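PDB 4QB6: Xyn30D from Paenibacillus barcinonensis, which degrades glucuronoxylan, probably as an endo-1,4-beta-xylanase, and binds glucuronic acid-bearing sugars through its calcium-containing CBM35 module, the part of the protein in this structure. Local coordinates for residues A[63-68]-A[153-158]; A[91-96]-A[157-162]. One frame throughout, in Å; residues are numbered along the deposited sequence.

Both contacts run along strand 155-163 and share D157 and N158, but they pair it with different partners. In contact 1 the start of the strand meets 63-68 through one antiparallel bridge at the sugar-binding end of the module, and its chemistry is mostly polar, with two calcium ions and a glucuronate. Contact 2 continues along the strand, where four bridges join it to 91-96 inside a four-stranded sheet; apolar side chains fill one face and partly exposed polar ones lie on the other. Contact 1 is buried throughout, contact 2 largely so. D157 links them, binding calcium beside G64 and pairing with R94, while N155 and A96 probably join the two by a backbone hydrogen bond.

Contact 1. Residues A[63-68]-A[153-158]; sequences SGYVNF and GPNMDN. With CA (calcium ion), chain D; CA (calcium ion), chain C; GCU (alpha-D-glucopyranuronic acid), chain B.
The contact spans the glucuronate pocket with its calcium at one end, where N67 and F68 run beside N155, and a second calcium site at the other, where G64 lies beside D157. N67 OD1 lies 2.4 Å from the pocket calcium, placed by CG anti to the backbone N (chi1 180°). The amide cannot easily turn, since N67 ND2 is hydrogen-bonded to E54. F68 O, E152, two waters and O4 and O6A of the glucuronate also bind this ion, so the metal itself grips the uronic acid, and one water donates to G153 O. N155, on the other strand, lines the same pocket. Its CB packs 3.8 Å from Y65 CD1, and its amide plane is turned 23° from the tyrosine ring. Cut back to an alanine, this position would keep the CB contact but lose the amide, probably leaving the glucuronate short of a polar neighbour. Between the metals, a single antiparallel bridge in this beta-sandwich joins V66 and M156 through two nearly straight hydrogen bonds, V66 N to M156 O and M156 N to V66 O, each 2.8 Å. P154 O approaches the edge of the F68 ring in its plane, 3.0 Å from F68 CD2. At the far end G64 O (2.4 Å) and D157 OD1 (2.3 Å) converge on the second calcium, which D157 O, E41, E43 and T61 also bind, while OD2 pairs with R94.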
loop_
_atom_site.group_PDB
_atom_site.type_symbol
_atom_site.label_atom_id
_atom_site.label_comp_id
_atom_site.label_asym_id
_atom_site.label_seq_id
_atom_site.Cartn_x
_atom_site.Cartn_y
_atom_site.Cartn_z
ATOM N N SER A 63 4.719 14.010 -1.943
ATOM C CA SER A 63 5.780 14.566 -1.133
ATOM C C SER A 63 6.793 13.563 -0.609
ATOM O O SER A 63 7.773 13.937 0.019
ATOM C CB SER A 63 5.185 15.342 0.038
ATOM O OG SER A 63 4.402 14.488 0.841
ATOM N N GLY A 64 6.567 12.265 -0.851
ATOM C CA GLY A 64 7.504 11.259 -0.405
ATOM C C GLY A 64 6.949 9.867 -0.579
ATOM O O GLY A 64 6.145 9.628 -1.450
ATOM N N TYR A 65 7.435 8.972 0.276
ATOM C CA TYR A 65 6.970 7.590 0.317
ATOM C C TYR A 65 7.072 7.137 1.745
ATOM O O TYR A 65 7.654 7.826 2.595
ATOM C CB TYR A 65 7.777 6.683 -0.636
ATOM C CG TYR A 65 9.252 6.701 -0.369
ATOM C CD1 TYR A 65 9.827 5.866 0.568
ATOM C CD2 TYR A 65 10.100 7.566 -1.060
ATOM C CE1 TYR A 65 11.170 5.910 0.850
ATOM C CE2 TYR A 65 11.449 7.613 -0.807
ATOM C CZ TYR A 65 11.987 6.773 0.150
ATOM O OH TYR A 65 13.344 6.854 0.399
ATOM N N VAL A 66 6.516 5.965 2.026
ATOM C CA VAL A 66 6.565 5.426 3.401
ATOM C C VAL A 66 7.556 4.278 3.462
ATOM O O VAL A 66 7.525 3.367 2.613
ATOM C CB VAL A 66 5.183 4.989 3.864
ATOM C CG1 VAL A 66 5.279 4.267 5.202
ATOM C CG2 VAL A 66 4.269 6.193 3.954
ATOM N N ASN A 67 8.401 4.304 4.482
ATOM C CA ASN A 67 9.324 3.261 4.781
ATOM C C ASN A 67 8.816 2.507 6.002
ATOM O O ASN A 67 8.676 3.097 7.083
ATOM C CB ASN A 67 10.688 3.914 5.049
ATOM C CG ASN A 67 11.740 2.921 5.384
ATOM O OD1 ASN A 67 11.459 1.752 5.535
ATOM N ND2 ASN A 67 12.975 3.373 5.537
ATOM N N PHE A 68 8.454 1.233 5.853
ATOM C CA PHE A 68 8.110 0.391 7.016
ATOM C C PHE A 68 9.362 0.139 7.816
ATOM O O PHE A 68 10.362 -0.236 7.264
ATOM C CB PHE A 68 7.545 -0.965 6.566
ATOM C CG PHE A 68 6.255 -0.920 5.768
ATOM C CD1 PHE A 68 5.014 -1.005 6.404
ATOM C CD2 PHE A 68 6.283 -0.886 4.370
ATOM C CE1 PHE A 68 3.865 -1.070 5.663
ATOM C CE2 PHE A 68 5.100 -0.936 3.654
ATOM C CZ PHE A 68 3.900 -1.007 4.296
ATOM N N GLY A 153 8.709 -4.556 4.834
ATOM C CA GLY A 153 7.845 -4.162 3.718
ATOM C C GLY A 153 8.580 -3.451 2.633
ATOM O O GLY A 153 9.664 -2.932 2.832
ATOM N N PRO A 154 7.964 -3.342 1.456
ATOM C CA PRO A 154 8.504 -2.486 0.417
ATOM C C PRO A 154 8.368 -1.021 0.801
ATOM O O PRO A 154 7.507 -0.680 1.602
ATOM C CB PRO A 154 7.613 -2.813 -0.766
ATOM C CG PRO A 154 6.298 -3.110 -0.154
ATOM C CD PRO A 154 6.617 -3.821 1.140
ATOM N N ASN A 155 9.173 -0.145 0.228
ATOM C CA ASN A 155 8.919 1.263 0.386
ATOM C C ASN A 155 7.680 1.606 -0.453
ATOM O O ASN A 155 7.595 1.206 -1.625
ATOM C CB ASN A 155 10.092 2.106 -0.046
ATOM C CG ASN A 155 11.263 2.033 0.896
ATOM O OD1 ASN A 155 11.160 1.571 2.030
ATOM N ND2 ASN A 155 12.390 2.559 0.443
ATOM N N MET A 156 6.708 2.310 0.103
ATOM C CA MET A 156 5.384 2.420 -0.493
ATOM C C MET A 156 5.107 3.838 -0.904
ATOM O O MET A 156 5.129 4.755 -0.069
ATOM C CB MET A 156 4.318 1.956 0.504
ATOM C CG MET A 156 2.921 1.858 -0.081
ATOM S SD MET A 156 2.753 0.724 -1.454
ATOM C CE MET A 156 3.117 -0.815 -0.754
ATOM N N ASP A 157 4.849 4.054 -2.188
ATOM C CA ASP A 157 4.650 5.414 -2.709
ATOM C C ASP A 157 3.208 5.859 -2.668
ATOM O O ASP A 157 2.916 6.964 -2.198
ATOM C CB ASP A 157 5.192 5.498 -4.137
ATOM C CG ASP A 157 5.189 6.893 -4.689
ATOM O OD1 ASP A 157 5.145 7.874 -3.931
ATOM O OD2 ASP A 157 5.243 6.970 -5.929
ATOM N N ASN A 158 2.324 5.037 -3.179
ATOM C CA ASN A 158 0.909 5.410 -3.348
ATOM C C ASN A 158 0.124 4.170 -3.682
ATOM O O ASN A 158 0.723 3.104 -3.956
ATOM C CB ASN A 158 0.731 6.540 -4.416
ATOM C CG ASN A 158 1.005 6.101 -5.830
ATOM O OD1 ASN A 158 1.649 6.832 -6.620
ATOM N ND2 ASN A 158 0.493 5.017 -6.191
HETATM CA CA CA D . 4.058 9.264 -2.518
HETATM CA CA CA C . 12.021 -0.538 5.571
HETATM C C1 GCU B . 17.408 0.627 3.350
HETATM C C2 GCU B . 16.676 1.706 2.596
HETATM C C3 GCU B . 15.262 1.889 3.101
HETATM C C4 GCU B . 14.529 0.482 3.127
HETATM C C5 GCU B . 15.348 -0.465 3.983
HETATM C C6 GCU B . 14.760 -1.811 4.081
HETATM O O2 GCU B . 17.450 2.933 2.610
HETATM O O3 GCU B . 14.470 2.780 2.322
HETATM O O4 GCU B . 13.250 0.658 3.774
HETATM O O5 GCU B . 16.606 -0.553 3.346
HETATM O O6A GCU B . 13.599 -1.925 4.500
HETATM O O6B GCU B . 15.417 -2.791 3.754
HETATM O O HOH W 1 10.282 -0.376 3.841
HETATM O O HOH W 2 13.688 0.342 7.071
#

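Contact 2. Residues A[91-96]-A[157-162]; sequences VKFRYA and DNITVT. With CA (calcium ion), chain D.
Strands 91-96 and 157-162 run antiparallel, their axes 163° apart in direction and 4.5 Å apart at closest approach. K92 and T160 form a hydrogen-bonded pair with two bonds, while V91-V161 and F93-I159 are non-hydrogen-bonded pairs on either side of it. At the other end R94 N donates to N158 O and D157 N to R94 O, so two residues of one strand face a single residue of the other.

On the inward face, the CG2 branch of I159 presses on the F93 ring, 3.4 Å from CD2. The torsion of I159 (chi1 57°) turns CG2 anti to its carbonyl carbon, and the residue also reaches W78 and I81 of strand 72-83, while F119 meets the F93 ring edge-to-face. V91 CG1 lies 4.2 Å from I159 CB, continuing the apolar layer.

The other face is polar. R94 extends alongside D157, and its NH1 reaches OD2 at 2.7 Å in a salt bridge. The carboxylate oxygen lies in the guanidinium plane, yet the two planes are 56° apart and the hydrogen bond is bent, 143° at the hydrogen. NH1 also donates to G59 O, which helps fix the group. With calcium on OD1 and arginine on OD2, the D157 carboxylate is likely to stay ionised. N158 ND2 rests 3.5 Å from R94 CB, its amide crossing the arginine stem. A water donates to K92 O (2.9 Å) and also touches T160 OG1, whose hydroxyl is hydrogen-bonded to T39 as well. K92 CE runs beside T160 CB.

D157 and N158 opposite R94 make a classic beta bulge, set in the four-stranded antiparallel sheet of a CBM6/CBM35-type beta-sandwich, where it carries a calcium ligand.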
loop_
_atom_site.group_PDB
_atom_site.type_symbol
_atom_site.label_atom_id
_atom_site.label_comp_id
_atom_site.label_asym_id
_atom_site.label_seq_id
_atom_site.Cartn_x
_atom_site.Cartn_y
_atom_site.Cartn_z
ATOM N N VAL A 91 -6.670 -2.488 -6.815
ATOM C CA VAL A 91 -5.838 -1.639 -5.985
ATOM C C VAL A 91 -4.411 -1.825 -6.446
ATOM O O VAL A 91 -3.865 -2.937 -6.340
ATOM C CB VAL A 91 -5.994 -1.943 -4.481
ATOM C CG1 VAL A 91 -5.083 -1.055 -3.670
ATOM C CG2 VAL A 91 -7.451 -1.780 -4.050
ATOM N N LYS A 92 -3.834 -0.784 -6.999
ATOM C CA LYS A 92 -2.513 -0.817 -7.598
ATOM C C LYS A 92 -1.540 -0.075 -6.728
ATOM O O LYS A 92 -1.648 1.138 -6.549
ATOM C CB LYS A 92 -2.572 -0.237 -9.008
ATOM C CG LYS A 92 -1.216 -0.206 -9.713
ATOM C CD LYS A 92 -1.338 0.240 -11.164
ATOM C CE LYS A 92 -1.851 1.642 -11.311
ATOM N NZ LYS A 92 -1.978 1.976 -12.764
ATOM N N PHE A 93 -0.593 -0.789 -6.144
ATOM C CA PHE A 93 0.441 -0.241 -5.290
ATOM C C PHE A 93 1.626 0.163 -6.122
ATOM O O PHE A 93 2.072 -0.641 -6.955
ATOM C CB PHE A 93 0.933 -1.313 -4.296
ATOM C CG PHE A 93 -0.128 -1.839 -3.378
ATOM C CD1 PHE A 93 -0.913 -2.922 -3.741
ATOM C CD2 PHE A 93 -0.361 -1.249 -2.147
ATOM C CE1 PHE A 93 -1.871 -3.400 -2.885
ATOM C CE2 PHE A 93 -1.349 -1.729 -1.314
ATOM C CZ PHE A 93 -2.104 -2.801 -1.695
ATOM N N ARG A 94 2.159 1.352 -5.933
ATOM C CA ARG A 94 3.432 1.772 -6.531
ATOM C C ARG A 94 4.447 1.721 -5.414
ATOM O O ARG A 94 4.271 2.379 -4.371
ATOM C CB ARG A 94 3.348 3.158 -7.145
ATOM C CG ARG A 94 4.619 3.547 -7.912
ATOM C CD ARG A 94 4.388 4.794 -8.746
ATOM N NE ARG A 94 5.506 5.101 -9.665
ATOM C CZ ARG A 94 6.467 5.954 -9.410
ATOM N NH1 ARG A 94 6.550 6.558 -8.252
ATOM N NH2 ARG A 94 7.413 6.202 -10.319
ATOM N N TYR A 95 5.507 0.935 -5.600
ATOM C CA TYR A 95 6.433 0.591 -4.518
ATOM C C TYR A 95 7.814 0.314 -5.032
ATOM O O TYR A 95 7.985 0.046 -6.228
ATOM C CB TYR A 95 5.908 -0.648 -3.742
ATOM C CG TYR A 95 6.079 -1.950 -4.490
ATOM C CD1 TYR A 95 5.166 -2.370 -5.455
ATOM C CD2 TYR A 95 7.174 -2.766 -4.253
ATOM C CE1 TYR A 95 5.355 -3.547 -6.148
ATOM C CE2 TYR A 95 7.355 -3.945 -4.937
ATOM C CZ TYR A 95 6.460 -4.316 -5.893
ATOM O OH TYR A 95 6.621 -5.516 -6.592
ATOM N N ALA A 96 8.795 0.317 -4.140
ATOM C CA ALA A 96 10.163 -0.040 -4.501
ATOM C C ALA A 96 10.651 -1.069 -3.532
ATOM O O ALA A 96 10.331 -1.035 -2.339
ATOM C CB ALA A 96 11.048 1.194 -4.501
ATOM N N ASP A 157 4.849 4.054 -2.188
ATOM C CA ASP A 157 4.650 5.414 -2.709
ATOM C C ASP A 157 3.208 5.859 -2.668
ATOM O O ASP A 157 2.916 6.964 -2.198
ATOM C CB ASP A 157 5.192 5.498 -4.137
ATOM C CG ASP A 157 5.189 6.893 -4.689
ATOM O OD1 ASP A 157 5.145 7.874 -3.931
ATOM O OD2 ASP A 157 5.243 6.970 -5.929
ATOM N N ASN A 158 2.324 5.037 -3.179
ATOM C CA ASN A 158 0.909 5.410 -3.348
ATOM C C ASN A 158 0.124 4.170 -3.682
ATOM O O ASN A 158 0.723 3.104 -3.956
ATOM C CB ASN A 158 0.731 6.540 -4.416
ATOM C CG ASN A 158 1.005 6.101 -5.830
ATOM O OD1 ASN A 158 1.649 6.832 -6.620
ATOM N ND2 ASN A 158 0.493 5.017 -6.191
ATOM N N ILE A 159 -1.191 4.283 -3.636
ATOM C CA ILE A 159 -2.091 3.310 -4.237
ATOM C C ILE A 159 -3.023 3.998 -5.201
ATOM O O ILE A 159 -3.322 5.212 -5.073
ATOM C CB ILE A 159 -2.935 2.538 -3.216
ATOM C CG1 ILE A 159 -3.770 3.486 -2.347
ATOM C CG2 ILE A 159 -2.033 1.647 -2.411
ATOM C CD1 ILE A 159 -4.741 2.794 -1.434
ATOM N N THR A 160 -3.456 3.265 -6.207
ATOM C CA THR A 160 -4.522 3.735 -7.118
ATOM C C THR A 160 -5.636 2.745 -7.035
ATOM O O THR A 160 -5.401 1.529 -7.143
ATOM C CB THR A 160 -4.020 3.896 -8.538
ATOM O OG1 THR A 160 -2.914 4.799 -8.549
ATOM C CG2 THR A 160 -5.110 4.422 -9.466
ATOM N N VAL A 161 -6.860 3.208 -6.867
ATOM C CA VAL A 161 -8.038 2.348 -6.720
ATOM C C VAL A 161 -8.937 2.614 -7.906
ATOM O O VAL A 161 -9.274 3.775 -8.193
ATOM C CB VAL A 161 -8.787 2.678 -5.419
ATOM C CG1 VAL A 161 -9.996 1.781 -5.247
ATOM C CG2 VAL A 161 -7.835 2.553 -4.229
ATOM N N THR A 162 -9.368 1.552 -8.554
ATOM C CA THR A 162 -10.167 1.620 -9.775
ATOM C C THR A 162 -11.248 0.552 -9.644
ATOM O O THR A 162 -11.039 -0.511 -9.063
ATOM C CB THR A 162 -9.244 1.382 -10.997
ATOM O OG1 THR A 162 -8.189 2.376 -10.994
ATOM C CG2 THR A 162 -10.006 1.424 -12.309
HETATM CA CA CA D . 4.058 9.264 -2.518
HETATM O O HOH W 3 -0.567 3.371 -7.959
#